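Local coordinates for putative aldehyde dehydrogenase (Burkholderia cenocepacia, PDB 4YWE), which probably oxidises aldehydes to carboxylic acids with NAD or NADP as electron acceptor, as other members of the aldehyde dehydrogenase family do, at residues 149-154 with 174-179; 112-117 with 162-167; 309-314 with 373-378; 263-268 with 276-281; 140-145 with 482-487. All blocks are in the same frame, centred on the assembly; numbering follows the deposited sequence.

In the fold
Followed from the N terminus, the chain opens contact 2 at helix 104-124, then lays down strand 139-155, which opens contact 5 near its start and contact 1 near its end. Helix 160-174 closes contact 2, and strand 177-182 closes contact 1 straight afterwards, so contact 2 crosses both contact 1 and contact 5. Contacts 1 and 2 touch between His-153 and Ser-167. The second large sheet follows: contact 4 ties strand 261-265 to helix 271-283, and contact 3 ties helix 303-315 to strand 374-376, the two helices packing together. Contact 5 closes only at the C terminus, with contacts 1, 4 and 3 nested inside its loop.

Contact 1: 149-154 with 174-179; sequences GVTGHI and AGNACV
Asn-176 packs hard against Gly-149 and Thr-151, and this is the tight end of the contact. Its OD1 takes the backbone N-H of Gly-149 at 3.0 Å, in the plane of the amide carbonyl. CG2 of Thr-151 presses to 3.5 Å from Asn-176 CG, the two side chains crossing at about a right angle. Asn-176 ND2 bonds in turn to the backbone oxygens of Phe-476 and Ala-171, which fixes the rotation of the amide. Beyond it, strands 150-154 and 177-179 run parallel, with Val-179 N reaching Thr-151 O at 2.9 Å. They are the two strands of a beta-alpha-beta crossover, as expected in the cofactor-binding domain of this family, and the linking helix 160-174 covers the face of Thr-151 and Cys-178. On that face Thr-151 OG1, set between the backbone N and carbonyl carbon (chi1 54°), is hydrogen-bonded to His-153 NE2 at 2.8 Å. Cys-178 SG lies oblique to the same ring, 3.6 Å from His-153 NE2, while ND1 bonds to Ser-167. The other face is looser: Val-150 CG1 meets Val-179 CG2 at 3.9 Å, with helix 48-63 rather than solvent beyond them.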
# COMPACT_ATOMS: atom_id res chain seq x y z
N GLY A 149 -11.65 4.69 19.24
CA GLY A 149 -11.76 4.79 20.68
C GLY A 149 -12.66 3.70 21.22
O GLY A 149 -12.23 2.57 21.44
N VAL A 150 -13.93 4.03 21.41
CA VAL A 150 -14.93 3.05 21.81
C VAL A 150 -15.82 2.72 20.62
O VAL A 150 -16.43 3.60 20.03
CB VAL A 150 -15.76 3.54 23.00
CG1 VAL A 150 -16.87 2.54 23.32
CG2 VAL A 150 -14.88 3.76 24.22
N THR A 151 -15.87 1.44 20.26
CA THR A 151 -16.69 1.00 19.14
C THR A 151 -17.92 0.24 19.62
O THR A 151 -17.83 -0.62 20.49
CB THR A 151 -15.89 0.10 18.17
OG1 THR A 151 -15.31 -0.99 18.89
CG2 THR A 151 -14.79 0.90 17.49
N GLY A 152 -19.07 0.57 19.03
CA GLY A 152 -20.30 -0.13 19.33
C GLY A 152 -20.58 -1.21 18.31
O GLY A 152 -20.35 -1.01 17.11
N HIS A 153 -21.08 -2.35 18.77
CA HIS A 153 -21.29 -3.49 17.88
C HIS A 153 -22.69 -4.08 18.02
O HIS A 153 -23.06 -4.57 19.09
CB HIS A 153 -20.24 -4.57 18.16
CG HIS A 153 -18.83 -4.09 18.04
ND1 HIS A 153 -18.07 -4.29 16.91
CD2 HIS A 153 -18.04 -3.41 18.91
CE1 HIS A 153 -16.87 -3.76 17.09
NE2 HIS A 153 -16.83 -3.22 18.29
N ILE A 154 -23.46 -4.01 16.95
CA ILE A 154 -24.78 -4.64 16.91
C ILE A 154 -24.67 -5.96 16.17
O ILE A 154 -24.44 -5.99 14.96
CB ILE A 154 -25.82 -3.72 16.26
CG1 ILE A 154 -25.79 -2.33 16.90
CG2 ILE A 154 -27.21 -4.34 16.37
CD1 ILE A 154 -26.13 -2.33 18.38
N ALA A 174 -7.50 -3.22 15.88
CA ALA A 174 -7.26 -1.82 15.54
C ALA A 174 -6.94 -0.99 16.79
O ALA A 174 -6.45 0.13 16.68
CB ALA A 174 -8.47 -1.24 14.82
N GLY A 175 -7.23 -1.54 17.96
CA GLY A 175 -6.90 -0.88 19.21
C GLY A 175 -8.08 -0.23 19.91
O GLY A 175 -7.90 0.55 20.85
N ASN A 176 -9.29 -0.55 19.46
CA ASN A 176 -10.50 -0.00 20.06
C ASN A 176 -10.96 -0.82 21.26
O ASN A 176 -10.62 -2.00 21.40
CB ASN A 176 -11.63 0.06 19.03
CG ASN A 176 -11.26 0.89 17.81
OD1 ASN A 176 -11.40 2.11 17.81
ND2 ASN A 176 -10.80 0.22 16.76
N ALA A 177 -11.73 -0.19 22.14
CA ALA A 177 -12.44 -0.90 23.20
C ALA A 177 -13.88 -1.09 22.75
O ALA A 177 -14.46 -0.21 22.13
CB ALA A 177 -12.37 -0.13 24.51
N CYS A 178 -14.46 -2.25 23.07
CA CYS A 178 -15.71 -2.65 22.43
C CYS A 178 -16.91 -2.72 23.37
O CYS A 178 -16.81 -3.19 24.50
CB CYS A 178 -15.52 -4.01 21.75
SG CYS A 178 -14.17 -4.04 20.56
N VAL A 179 -18.05 -2.25 22.87
CA VAL A 179 -19.33 -2.41 23.55
C VAL A 179 -20.26 -3.17 22.61
O VAL A 179 -20.54 -2.71 21.50
CB VAL A 179 -19.94 -1.05 23.95
CG1 VAL A 179 -21.29 -1.26 24.62
CG2 VAL A 179 -18.99 -0.30 24.87

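Contact 2: 112-117 with 162-167; sequences AALARY and QIFGRS
Tyr-117 and Arg-166 lie side by side and point the same way, the tyrosine ring spread over the start of the arginine side chain. Tyr-117 CG is anti to the carbonyl carbon (chi1 -84°), which carries the ring across to the neighbouring helix. Arg-166 CB sits 3.8 Å from the centroid of the Tyr-117 ring, a CH-pi contact over the face, and the backbone N of Arg-166 stands above the ring centre on that face. The guanidinium plane itself is turned 83° from the ring. Gln-162 comes at Tyr-117 differently, crossing it at about a right angle with its amide plane 53° from the ring. Its backbone O is the nearer neighbour, 3.2 Å from Tyr-117 CE2, while OE1 packs 3.4 Å from Ala-113 CB. NE2 of Gln-162 is held by Asp-110. A water near OE1 and the Tyr-117 hydroxyl has distances too short to be trusted.

These groups meet between two helices that run almost exactly parallel, with axes 8.4 Å from each other. Helix 160-174 is the connecting helix of a beta-alpha-beta crossover, and helix 104-124 packs along it. Their backbones come close at Gly-165, where the lack of a side chain leaves room for Leu-114 CD1 at 3.6 Å from Gly-165 CA. The same methyl reaches the edge of the Phe-164 ring, and both residues also touch Val-193 of helix 188-200. Arg-166 NH2 bonds to Thr-233, and its side chain lies about 4 Å from that of Glu-256, the predicted active-site residue.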
# COMPACT_ATOMS: atom_id res chain seq x y z
N ALA A 112 -15.07 -22.46 14.16
CA ALA A 112 -13.78 -22.53 13.49
C ALA A 112 -13.49 -21.22 12.77
O ALA A 112 -12.35 -20.76 12.74
CB ALA A 112 -13.75 -23.70 12.51
N ALA A 113 -14.54 -20.63 12.20
CA ALA A 113 -14.42 -19.34 11.53
C ALA A 113 -14.10 -18.25 12.55
O ALA A 113 -13.30 -17.35 12.28
CB ALA A 113 -15.69 -19.00 10.78
N LEU A 114 -14.73 -18.34 13.72
CA LEU A 114 -14.49 -17.41 14.81
C LEU A 114 -13.02 -17.42 15.22
O LEU A 114 -12.42 -16.37 15.44
CB LEU A 114 -15.37 -17.75 16.02
CG LEU A 114 -15.12 -16.94 17.28
CD1 LEU A 114 -15.37 -15.46 17.02
CD2 LEU A 114 -16.00 -17.43 18.42
N ALA A 115 -12.45 -18.61 15.31
CA ALA A 115 -11.04 -18.76 15.65
C ALA A 115 -10.15 -18.23 14.54
O ALA A 115 -9.07 -17.70 14.79
CB ALA A 115 -10.72 -20.22 15.93
N ARG A 116 -10.61 -18.36 13.30
CA ARG A 116 -9.84 -17.91 12.14
C ARG A 116 -9.81 -16.39 12.09
O ARG A 116 -8.79 -15.79 11.75
CB ARG A 116 -10.43 -18.49 10.85
CG ARG A 116 -9.75 -18.01 9.57
CD ARG A 116 -8.23 -18.20 9.63
NE ARG A 116 -7.58 -17.65 8.45
CZ ARG A 116 -6.31 -17.26 8.40
NH1 ARG A 116 -5.54 -17.35 9.48
NH2 ARG A 116 -5.80 -16.78 7.27
N TYR A 117 -10.93 -15.76 12.43
CA TYR A 117 -10.99 -14.30 12.51
C TYR A 117 -9.95 -13.76 13.49
O TYR A 117 -9.20 -12.84 13.16
CB TYR A 117 -12.39 -13.83 12.94
CG TYR A 117 -13.37 -13.72 11.80
CD1 TYR A 117 -13.12 -12.88 10.72
CD2 TYR A 117 -14.56 -14.43 11.81
CE1 TYR A 117 -14.01 -12.77 9.68
CE2 TYR A 117 -15.47 -14.32 10.77
CZ TYR A 117 -15.19 -13.49 9.71
OH TYR A 117 -16.09 -13.38 8.67
N GLN A 162 -19.64 -15.76 14.22
CA GLN A 162 -18.93 -15.33 13.01
C GLN A 162 -18.90 -13.81 12.87
O GLN A 162 -17.86 -13.23 12.56
CB GLN A 162 -19.57 -15.95 11.77
CG GLN A 162 -19.27 -17.43 11.58
CD GLN A 162 -18.90 -17.76 10.15
OE1 GLN A 162 -18.14 -17.03 9.51
NE2 GLN A 162 -19.45 -18.85 9.64
N ILE A 163 -20.05 -13.18 13.10
CA ILE A 163 -20.16 -11.74 12.96
C ILE A 163 -19.48 -11.03 14.13
O ILE A 163 -18.90 -9.96 13.95
CB ILE A 163 -21.64 -11.34 12.81
CG1 ILE A 163 -22.21 -11.98 11.55
CG2 ILE A 163 -21.79 -9.82 12.74
CD1 ILE A 163 -23.71 -11.93 11.44
N PHE A 164 -19.55 -11.63 15.31
CA PHE A 164 -18.79 -11.14 16.46
C PHE A 164 -17.30 -11.15 16.12
O PHE A 164 -16.59 -10.19 16.40
CB PHE A 164 -19.06 -12.00 17.70
CG PHE A 164 -18.35 -11.53 18.94
CD1 PHE A 164 -17.08 -12.00 19.25
CD2 PHE A 164 -18.96 -10.63 19.80
CE1 PHE A 164 -16.43 -11.57 20.39
CE2 PHE A 164 -18.31 -10.21 20.95
CZ PHE A 164 -17.04 -10.68 21.24
N GLY A 165 -16.85 -12.23 15.51
CA GLY A 165 -15.45 -12.40 15.16
C GLY A 165 -14.93 -11.39 14.16
O GLY A 165 -13.81 -10.89 14.31
N ARG A 166 -15.72 -11.08 13.14
CA ARG A 166 -15.28 -10.14 12.11
C ARG A 166 -15.35 -8.70 12.62
O ARG A 166 -14.51 -7.88 12.26
CB ARG A 166 -16.13 -10.30 10.84
CG ARG A 166 -17.53 -9.71 10.91
CD ARG A 166 -18.26 -9.84 9.58
NE ARG A 166 -19.57 -9.20 9.63
CZ ARG A 166 -20.55 -9.44 8.77
NH1 ARG A 166 -20.38 -10.31 7.78
NH2 ARG A 166 -21.71 -8.81 8.89
N SER A 167 -16.33 -8.42 13.48
CA SER A 167 -16.55 -7.05 13.94
C SER A 167 -15.66 -6.71 15.13
O SER A 167 -14.88 -5.76 15.08
CB SER A 167 -18.02 -6.86 14.32
OG SER A 167 -18.31 -5.49 14.58
O HOH W 1 -17.90 -14.95 8.26

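Contact 3: 309-314 with 373-378; sequences RLATAF and PALLRD
Leu-375 and Phe-314 carry the join between helix 309-314 and the strand, but the shortest polar bond sits just past it, where Arg-377 NE donates to Asp-378 OD2 at 2.8 Å. That salt bridge meets the oxygen from above the carboxylate plane, 49° out of it. Asp-378 OD1 is held by the hydroxyl of Tyr-303, with a weak bond from Arg-377 NH2 as well, and Glu-304 forms a second salt bridge with Arg-377. Since Tyr-303 and Glu-304 begin helix 303-315, these polar bonds tie the loop just after the strand to the start of that helix.

Across the contact itself there is no hydrogen bond, and the packing is apolar. The Phe-314 ring takes Leu-375 CB over one face, 3.9 Å from the ring centroid, displaced toward the rim. The two side chains cross at about a right angle. Pro-373 O lies at the ring edge, near its plane, and Pro-373 CB packs 3.8 Å from Phe-314 CE2. Leu-375 CG lies anti to the backbone N (chi1 172°), and beyond it CD2 settles against the helix backbone, 3.4 Å from Ala-311 N. The same methyl meets Leu-310 CB at 3.6 Å. Leu-395 of the neighbouring strand touches both Phe-314 and Leu-375. Helix and strand run roughly antiparallel, 160° apart: a helix laid against the face of a mixed sheet, as in the alpha/beta catalytic domain of aldehyde dehydrogenases.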
# COMPACT_ATOMS: atom_id res chain seq x y z
N ARG A 309 -32.60 -30.67 -12.07
CA ARG A 309 -31.55 -31.16 -11.19
C ARG A 309 -31.63 -30.47 -9.83
O ARG A 309 -31.34 -31.07 -8.80
CB ARG A 309 -30.17 -30.94 -11.82
CG ARG A 309 -29.97 -31.71 -13.12
CD ARG A 309 -28.59 -31.46 -13.72
NE ARG A 309 -27.51 -31.99 -12.89
CZ ARG A 309 -26.26 -32.16 -13.30
NH1 ARG A 309 -25.93 -31.86 -14.55
NH2 ARG A 309 -25.35 -32.64 -12.48
N LEU A 310 -32.02 -29.20 -9.83
CA LEU A 310 -32.24 -28.47 -8.59
C LEU A 310 -33.47 -29.02 -7.87
O LEU A 310 -33.50 -29.09 -6.65
CB LEU A 310 -32.40 -26.97 -8.86
CG LEU A 310 -31.15 -26.16 -9.19
CD1 LEU A 310 -31.52 -24.76 -9.65
CD2 LEU A 310 -30.21 -26.10 -8.00
N ALA A 311 -34.47 -29.42 -8.65
CA ALA A 311 -35.69 -29.98 -8.10
C ALA A 311 -35.42 -31.32 -7.41
O ALA A 311 -35.87 -31.54 -6.29
CB ALA A 311 -36.73 -30.16 -9.20
N THR A 312 -34.69 -32.19 -8.09
CA THR A 312 -34.33 -33.49 -7.52
C THR A 312 -33.52 -33.31 -6.25
O THR A 312 -33.72 -34.03 -5.26
CB THR A 312 -33.53 -34.34 -8.53
OG1 THR A 312 -34.30 -34.54 -9.72
CG2 THR A 312 -33.18 -35.69 -7.93
N ALA A 313 -32.60 -32.35 -6.26
CA ALA A 313 -31.76 -32.07 -5.10
C ALA A 313 -32.59 -31.56 -3.92
O ALA A 313 -32.36 -31.96 -2.78
CB ALA A 313 -30.68 -31.06 -5.46
N PHE A 314 -33.54 -30.68 -4.20
CA PHE A 314 -34.37 -30.10 -3.15
C PHE A 314 -35.31 -31.13 -2.52
O PHE A 314 -35.62 -31.06 -1.33
CB PHE A 314 -35.18 -28.92 -3.69
CG PHE A 314 -34.53 -27.59 -3.46
CD1 PHE A 314 -33.37 -27.24 -4.12
CD2 PHE A 314 -35.09 -26.67 -2.58
CE1 PHE A 314 -32.77 -26.02 -3.91
CE2 PHE A 314 -34.49 -25.44 -2.36
CZ PHE A 314 -33.33 -25.12 -3.03
N PRO A 373 -36.79 -26.34 2.74
CA PRO A 373 -36.28 -25.55 1.62
C PRO A 373 -37.19 -25.65 0.40
O PRO A 373 -37.67 -26.73 0.09
CB PRO A 373 -34.91 -26.17 1.34
CG PRO A 373 -34.51 -26.79 2.63
CD PRO A 373 -35.79 -27.31 3.22
N ALA A 374 -37.42 -24.53 -0.27
CA ALA A 374 -38.37 -24.49 -1.38
C ALA A 374 -37.73 -23.97 -2.65
O ALA A 374 -37.01 -22.97 -2.64
CB ALA A 374 -39.58 -23.65 -1.01
N LEU A 375 -37.99 -24.66 -3.76
CA LEU A 375 -37.51 -24.23 -5.07
C LEU A 375 -38.67 -23.80 -5.95
O LEU A 375 -39.52 -24.61 -6.32
CB LEU A 375 -36.73 -25.36 -5.75
CG LEU A 375 -36.35 -25.10 -7.21
CD1 LEU A 375 -35.32 -23.97 -7.31
CD2 LEU A 375 -35.84 -26.36 -7.87
N LEU A 376 -38.71 -22.51 -6.28
CA LEU A 376 -39.75 -21.98 -7.15
C LEU A 376 -39.17 -21.56 -8.49
O LEU A 376 -38.04 -21.09 -8.57
CB LEU A 376 -40.47 -20.80 -6.48
CG LEU A 376 -41.39 -21.14 -5.31
CD1 LEU A 376 -40.62 -21.27 -4.00
CD2 LEU A 376 -42.51 -20.12 -5.18
N ARG A 377 -39.96 -21.74 -9.55
CA ARG A 377 -39.49 -21.51 -10.90
C ARG A 377 -40.33 -20.47 -11.63
O ARG A 377 -41.43 -20.14 -11.20
CB ARG A 377 -39.49 -22.81 -11.70
CG ARG A 377 -40.84 -23.51 -11.74
CD ARG A 377 -40.87 -24.60 -12.79
NE ARG A 377 -40.59 -24.06 -14.12
CZ ARG A 377 -40.08 -24.77 -15.12
NH1 ARG A 377 -39.79 -26.05 -14.94
NH2 ARG A 377 -39.86 -24.20 -16.29
N ASP A 378 -39.79 -19.96 -12.74
CA ASP A 378 -40.48 -18.99 -13.59
C ASP A 378 -40.88 -17.75 -12.80
O ASP A 378 -41.91 -17.13 -13.07
CB ASP A 378 -41.71 -19.63 -14.24
CG ASP A 378 -41.37 -20.91 -14.98
OD1 ASP A 378 -40.35 -20.93 -15.70
OD2 ASP A 378 -42.13 -21.89 -14.84

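Contact 4: 263-268 with 276-281; sequences QIVFAD and PVLVSA
Gln-263 and Leu-278 mark the nearest backbone approach, their CA atoms 7.3 Å apart, where strand 263-265 runs nearly antiparallel to helix 276-281. The two directions differ by 162°, and the axes stay 10.7 Å apart, so side chains do the bridging. This is the first strand and the helix of a beta-alpha-beta unit completed by strand 293-299, with the helix lying on one face of the mixed sheet. Gln-263 and Val-265 send their CB atoms toward the helix, and Ile-264 between them turns to the other face.

Leu-278 makes most of the contact from the helix side. Its CD2 lies against the aliphatic part of Gln-263, 3.6 Å from CB and about as close to CG and CD, the two side chains crossing obliquely. Its other methyl, CD1, stands 4.3 Å from Val-265 CG2, a lighter touch. Leu-306 of helix 303-315 packs on both Val-265 and Leu-278, and Trp-422 of the adjoining strand does the same.

The glutamine bends at chi2 (-96°), which swings CD aside from a fully extended course. Its amide has two polar partners. OE1 accepts the indole N-H of Trp-422, while NE2 gives a hydrogen bond of 3.2 Å to a water. The water in turn donates a hydrogen bond to Leu-278 O at 2.7 Å, linking strand to helix where no direct hydrogen bond does. Beside the water-bound nitrogen lies Ala-281 CB, 3.5 Å from Gln-263 NE2.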
# COMPACT_ATOMS: atom_id res chain seq x y z
N GLN A 263 -27.26 -16.19 -8.31
CA GLN A 263 -26.34 -17.15 -8.92
C GLN A 263 -26.57 -17.14 -10.42
O GLN A 263 -27.67 -17.42 -10.89
CB GLN A 263 -26.56 -18.55 -8.35
CG GLN A 263 -26.35 -18.68 -6.85
CD GLN A 263 -24.96 -19.15 -6.49
OE1 GLN A 263 -24.00 -18.92 -7.23
NE2 GLN A 263 -24.84 -19.83 -5.36
N ILE A 264 -25.53 -16.80 -11.19
CA ILE A 264 -25.66 -16.70 -12.64
C ILE A 264 -25.02 -17.90 -13.32
O ILE A 264 -23.81 -18.09 -13.27
CB ILE A 264 -25.04 -15.38 -13.15
CG1 ILE A 264 -25.57 -14.19 -12.35
CG2 ILE A 264 -25.33 -15.20 -14.63
CD1 ILE A 264 -24.85 -12.89 -12.64
N VAL A 265 -25.85 -18.71 -13.98
CA VAL A 265 -25.38 -19.93 -14.62
C VAL A 265 -25.54 -19.87 -16.14
O VAL A 265 -26.63 -19.63 -16.65
CB VAL A 265 -26.11 -21.17 -14.06
CG1 VAL A 265 -25.51 -22.44 -14.64
CG2 VAL A 265 -26.04 -21.18 -12.54
N PHE A 266 -24.44 -20.11 -16.86
CA PHE A 266 -24.47 -20.14 -18.32
C PHE A 266 -24.48 -21.57 -18.84
O PHE A 266 -24.21 -22.51 -18.10
CB PHE A 266 -23.27 -19.38 -18.89
CG PHE A 266 -23.37 -17.89 -18.73
CD1 PHE A 266 -23.02 -17.29 -17.53
CD2 PHE A 266 -23.81 -17.09 -19.77
CE1 PHE A 266 -23.12 -15.92 -17.37
CE2 PHE A 266 -23.91 -15.72 -19.62
CZ PHE A 266 -23.56 -15.14 -18.42
N ALA A 267 -24.77 -21.71 -20.13
CA ALA A 267 -24.91 -23.03 -20.76
C ALA A 267 -23.60 -23.81 -20.77
O ALA A 267 -23.60 -25.04 -20.87
CB ALA A 267 -25.45 -22.88 -22.18
N ASP A 268 -22.48 -23.11 -20.68
CA ASP A 268 -21.17 -23.75 -20.75
C ASP A 268 -20.60 -24.03 -19.37
O ASP A 268 -19.42 -24.35 -19.23
CB ASP A 268 -20.19 -22.88 -21.55
CG ASP A 268 -19.82 -21.60 -20.83
OD1 ASP A 268 -20.61 -21.14 -19.97
OD2 ASP A 268 -18.73 -21.05 -21.12
N PRO A 276 -24.21 -28.64 -6.30
CA PRO A 276 -24.21 -28.68 -4.83
C PRO A 276 -24.00 -27.31 -4.20
O PRO A 276 -24.53 -27.04 -3.13
CB PRO A 276 -23.05 -29.62 -4.50
CG PRO A 276 -22.13 -29.50 -5.65
CD PRO A 276 -23.02 -29.32 -6.85
N VAL A 277 -23.23 -26.45 -4.87
CA VAL A 277 -22.95 -25.12 -4.36
C VAL A 277 -24.21 -24.25 -4.45
O VAL A 277 -24.47 -23.44 -3.56
CB VAL A 277 -21.78 -24.46 -5.10
CG1 VAL A 277 -21.45 -23.11 -4.49
CG2 VAL A 277 -20.56 -25.37 -5.07
N LEU A 278 -24.98 -24.43 -5.52
CA LEU A 278 -26.24 -23.71 -5.68
C LEU A 278 -27.20 -24.02 -4.55
O LEU A 278 -27.97 -23.17 -4.12
CB LEU A 278 -26.89 -24.06 -7.03
CG LEU A 278 -26.19 -23.61 -8.31
CD1 LEU A 278 -26.96 -24.07 -9.53
CD2 LEU A 278 -26.01 -22.10 -8.32
N VAL A 279 -27.15 -25.26 -4.06
CA VAL A 279 -28.07 -25.72 -3.03
C VAL A 279 -27.64 -25.21 -1.66
O VAL A 279 -28.43 -24.57 -0.96
CB VAL A 279 -28.16 -27.26 -3.03
CG1 VAL A 279 -28.98 -27.74 -1.84
CG2 VAL A 279 -28.77 -27.76 -4.33
N SER A 280 -26.40 -25.49 -1.28
CA SER A 280 -25.91 -25.12 0.05
C SER A 280 -25.90 -23.61 0.26
O SER A 280 -25.98 -23.14 1.39
CB SER A 280 -24.51 -25.69 0.28
OG SER A 280 -23.59 -25.22 -0.70
N ALA A 281 -25.81 -22.84 -0.82
CA ALA A 281 -25.77 -21.39 -0.73
C ALA A 281 -27.10 -20.81 -0.23
O ALA A 281 -27.14 -19.67 0.24
CB ALA A 281 -25.41 -20.78 -2.08
O HOH W 2 -27.86 -20.48 -4.41

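Contact 5: 140-145 with 482-487; sequences TVLTVR and IAIRHG
Thr-140 and His-486 make the shortest polar link, OG1 to NE2 at 2.6 Å, and either could be the donor. The hydroxyl meets the ring at its edge, near the ring plane, and the two side chains cross at about a right angle. His-486 CG stands between its backbone N and carbonyl carbon (chi1 49°), which turns the ring back toward Thr-140. Across the ring, ND1 donates to OXT of Gly-487 at 2.7 Å, so the imidazole joins the C-terminal carboxylate to the strand beside it.

Behind this the backbones form an antiparallel ladder. Leu-142 with Ile-482 is a hydrogen-bonded pair whose shorter bond runs from Ile-482 N to Leu-142 O at 2.7 Å; Thr-140 with Ile-484 is another. Val-141 and Ala-483 between them are a non-hydrogen-bonded pair, their CA atoms only 4.5 Å apart. On the face of Thr-140 and Leu-142, Leu-142 CD2 touches both isoleucines, 3.9 Å from Ile-482 CB and 3.7 Å from Ile-484 CD1. On the opposite face Val-141 CG2 packs on Ala-483 CB, and Leu-454 of the third subunit packs on Val-141.

Further out the sheet does not stop at the chain: residues 482-484 pair in parallel with a strand of the third subunit, and Thr-140 packs on Leu-142 of the fourth. Such a beta arm, extending a partner's sheet, is the oligomerisation element characteristic of the aldehyde dehydrogenase fold.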
# COMPACT_ATOMS: atom_id res chain seq x y z
N THR A 140 8.25 17.31 6.75
CA THR A 140 8.07 15.86 6.81
C THR A 140 6.63 15.56 7.21
O THR A 140 6.16 15.97 8.27
CB THR A 140 9.03 15.20 7.81
OG1 THR A 140 10.38 15.29 7.32
CG2 THR A 140 8.68 13.73 7.99
N VAL A 141 5.92 14.85 6.34
CA VAL A 141 4.52 14.54 6.57
C VAL A 141 4.34 13.05 6.80
O VAL A 141 4.75 12.23 5.98
CB VAL A 141 3.65 15.03 5.40
CG1 VAL A 141 2.21 14.58 5.59
CG2 VAL A 141 3.74 16.54 5.26
N LEU A 142 3.74 12.70 7.93
CA LEU A 142 3.43 11.30 8.22
C LEU A 142 1.96 11.15 8.60
O LEU A 142 1.33 12.09 9.09
CB LEU A 142 4.33 10.76 9.34
CG LEU A 142 4.22 11.35 10.75
CD1 LEU A 142 4.68 10.33 11.78
CD2 LEU A 142 5.05 12.62 10.87
N THR A 143 1.42 9.96 8.36
CA THR A 143 0.04 9.67 8.73
C THR A 143 0.00 8.45 9.65
O THR A 143 0.77 7.51 9.48
CB THR A 143 -0.84 9.40 7.50
OG1 THR A 143 -0.45 8.16 6.89
CG2 THR A 143 -0.71 10.53 6.49
N VAL A 144 -0.90 8.49 10.62
CA VAL A 144 -1.06 7.39 11.56
C VAL A 144 -2.52 6.97 11.60
O VAL A 144 -3.42 7.81 11.62
CB VAL A 144 -0.55 7.76 12.96
CG1 VAL A 144 0.97 7.80 12.97
CG2 VAL A 144 -1.13 9.10 13.40
N ARG A 145 -2.76 5.66 11.61
CA ARG A 145 -4.12 5.14 11.66
C ARG A 145 -4.47 4.76 13.09
O ARG A 145 -4.09 3.70 13.57
CB ARG A 145 -4.27 3.96 10.70
CG ARG A 145 -3.97 4.34 9.26
CD ARG A 145 -4.21 3.20 8.28
NE ARG A 145 -3.82 3.59 6.93
CZ ARG A 145 -4.59 4.28 6.10
NH1 ARG A 145 -5.81 4.66 6.48
NH2 ARG A 145 -4.16 4.60 4.89
N ILE A 482 0.15 14.27 10.26
CA ILE A 482 1.06 15.10 11.04
C ILE A 482 2.07 15.77 10.12
O ILE A 482 2.90 15.11 9.50
CB ILE A 482 1.77 14.27 12.12
CG1 ILE A 482 0.74 13.60 13.03
CG2 ILE A 482 2.72 15.15 12.92
CD1 ILE A 482 1.34 12.63 14.03
N ALA A 483 2.00 17.10 10.03
CA ALA A 483 2.90 17.86 9.17
C ALA A 483 3.96 18.60 9.98
O ALA A 483 3.65 19.54 10.70
CB ALA A 483 2.10 18.84 8.31
N ILE A 484 5.20 18.16 9.85
CA ILE A 484 6.31 18.74 10.60
C ILE A 484 7.12 19.71 9.75
O ILE A 484 7.73 19.31 8.76
CB ILE A 484 7.23 17.65 11.17
CG1 ILE A 484 6.40 16.54 11.83
CG2 ILE A 484 8.22 18.25 12.15
CD1 ILE A 484 7.21 15.31 12.18
N ARG A 485 7.12 20.98 10.13
CA ARG A 485 7.98 21.97 9.50
C ARG A 485 9.29 22.06 10.26
O ARG A 485 9.33 22.55 11.39
CB ARG A 485 7.30 23.34 9.45
CG ARG A 485 8.11 24.41 8.73
CD ARG A 485 7.38 25.74 8.72
NE ARG A 485 8.14 26.78 8.05
CZ ARG A 485 9.06 27.54 8.64
NH1 ARG A 485 9.32 27.38 9.93
NH2 ARG A 485 9.71 28.46 7.95
N HIS A 486 10.37 21.58 9.64
CA HIS A 486 11.66 21.49 10.33
C HIS A 486 12.78 22.18 9.57
O HIS A 486 13.86 22.42 10.12
CB HIS A 486 12.02 20.02 10.56
CG HIS A 486 11.88 19.16 9.35
ND1 HIS A 486 12.69 19.29 8.24
CD2 HIS A 486 11.02 18.15 9.06
CE1 HIS A 486 12.34 18.40 7.33
NE2 HIS A 486 11.33 17.69 7.80
N GLY A 487 12.54 22.52 8.31
CA GLY A 487 13.54 23.17 7.49
C GLY A 487 14.53 22.20 6.89
O GLY A 487 15.54 22.59 6.31
OXT GLY A 487 14.35 20.98 6.98